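Local atomic coordinates of glycerophosphodiester phosphodiesterase (Thermotoga maritima, PDB entry 1O1Z), a protein that belongs to the glycerophosphoryl diester phosphodiesterase family, whose members are built on the TIM-barrel fold. Residues A[131-135]-A[136-140]. Residues are numbered along the deposited sequence; the frame is centred on the assembly and turned at random.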
# COMPACT_ATOMS: atom_id res chain seq x y z
N PHE A 131 1.97 -7.33 -0.71
CA PHE A 131 3.24 -6.60 -0.80
C PHE A 131 3.26 -5.82 -2.08
O PHE A 131 2.99 -6.37 -3.14
CB PHE A 131 4.43 -7.57 -0.77
CG PHE A 131 4.41 -8.46 0.44
CD1 PHE A 131 4.81 -7.95 1.68
CD2 PHE A 131 3.93 -9.76 0.37
CE1 PHE A 131 4.77 -8.79 2.82
CE2 PHE A 131 3.88 -10.55 1.51
CZ PHE A 131 4.31 -10.03 2.74
N SER A 132 3.58 -4.54 -2.02
CA SER A 132 3.67 -3.76 -3.23
C SER A 132 4.94 -2.94 -3.22
O SER A 132 5.61 -2.75 -2.19
CB SER A 132 2.45 -2.86 -3.40
OG SER A 132 2.29 -1.98 -2.28
N SER A 133 5.30 -2.49 -4.41
CA SER A 133 6.50 -1.68 -4.60
C SER A 133 6.50 -1.11 -6.00
O SER A 133 5.95 -1.71 -6.94
CB SER A 133 7.77 -2.52 -4.39
OG SER A 133 8.95 -1.72 -4.51
N PHE A 134 7.16 0.05 -6.17
CA PHE A 134 7.46 0.54 -7.50
C PHE A 134 8.67 -0.20 -8.13
O PHE A 134 8.93 -0.07 -9.33
CB PHE A 134 7.75 2.06 -7.44
CG PHE A 134 6.53 2.91 -7.16
CD1 PHE A 134 5.69 3.28 -8.19
CD2 PHE A 134 6.22 3.31 -5.88
CE1 PHE A 134 4.56 4.09 -7.95
CE2 PHE A 134 5.08 4.09 -5.63
CZ PHE A 134 4.26 4.45 -6.69
N ASP A 135 9.38 -0.98 -7.30
CA ASP A 135 10.52 -1.81 -7.73
C ASP A 135 9.99 -3.17 -8.18
O ASP A 135 9.87 -4.12 -7.41
CB ASP A 135 11.46 -1.93 -6.54
CG ASP A 135 12.79 -2.53 -6.86
OD1 ASP A 135 12.95 -3.20 -7.92
OD2 ASP A 135 13.76 -2.37 -6.05
N LEU A 136 9.62 -3.23 -9.45
CA LEU A 136 8.92 -4.40 -9.95
C LEU A 136 9.84 -5.62 -9.96
O LEU A 136 9.39 -6.73 -9.68
CB LEU A 136 8.34 -4.12 -11.34
CG LEU A 136 7.49 -2.85 -11.41
CD1 LEU A 136 6.85 -2.82 -12.79
CD2 LEU A 136 6.45 -2.76 -10.33
N ASP A 137 11.12 -5.43 -10.26
CA ASP A 137 12.07 -6.54 -10.25
C ASP A 137 12.18 -7.14 -8.86
O ASP A 137 12.32 -8.35 -8.72
CB ASP A 137 13.45 -6.14 -10.71
CG ASP A 137 13.54 -5.72 -12.15
OD1 ASP A 137 12.56 -5.85 -12.94
OD2 ASP A 137 14.62 -5.25 -12.60
N LEU A 138 12.17 -6.32 -7.83
CA LEU A 138 12.27 -6.81 -6.45
C LEU A 138 11.14 -7.79 -6.16
O LEU A 138 11.35 -8.86 -5.60
CB LEU A 138 12.23 -5.65 -5.46
CG LEU A 138 12.06 -6.03 -3.99
CD1 LEU A 138 13.26 -6.82 -3.53
CD2 LEU A 138 11.83 -4.78 -3.17
N LEU A 139 9.93 -7.41 -6.58
CA LEU A 139 8.76 -8.26 -6.32
C LEU A 139 8.92 -9.57 -7.07
O LEU A 139 8.72 -10.65 -6.50
CB LEU A 139 7.47 -7.55 -6.72
CG LEU A 139 7.19 -6.28 -5.90
CD1 LEU A 139 6.01 -5.51 -6.51
CD2 LEU A 139 6.95 -6.60 -4.45
N ASP A 140 9.27 -9.49 -8.34
CA ASP A 140 9.39 -10.71 -9.16
C ASP A 140 10.50 -11.63 -8.67
O ASP A 140 10.40 -12.85 -8.84
CB ASP A 140 9.64 -10.39 -10.61
CG ASP A 140 8.49 -9.67 -11.28
OD1 ASP A 140 7.33 -9.77 -10.85
OD2 ASP A 140 8.71 -9.04 -12.35
O HOH W 1 12.58 -2.87 -10.87
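Leu138 CB covers one face of the Asp135 carboxylate, 3.5 Å from Asp135 CG, the two side chains crossing at about a right angle. From the same side Leu138 N donates to Asp135 OD1 over 3.2 Å, approaching from above the carboxylate plane, 62° out of it. CG of Asp135 stands anti to its own backbone N (chi1 -170°), which swings the acid round beside its carbonyl carbon and over the opening helical turn. A water on the other side of the plane extends this grip, donating to Asp135 OD1 and accepting from Asp137 N, so two amides of the first turn are served by one oxygen, directly or through water. Ser133 OG accepts from Asp135 N at 2.9 Å, an ST turn that probably helps to set the capping residue in place. From the helix, Leu139 reaches back to the strand, CD1 lying 3.7 Å from Ser133 N, while Leu136 CD2 rests 3.6 Å from Ser133 O. Farther out, Asp137 forms a salt bridge with Arg166 of helix 160-170. Together these contacts illustrate an N-capped helix start just after a strand, here the tight turn from strand 129-133 into helix 136-142 within a beta-alpha-beta unit of the TIM barrel.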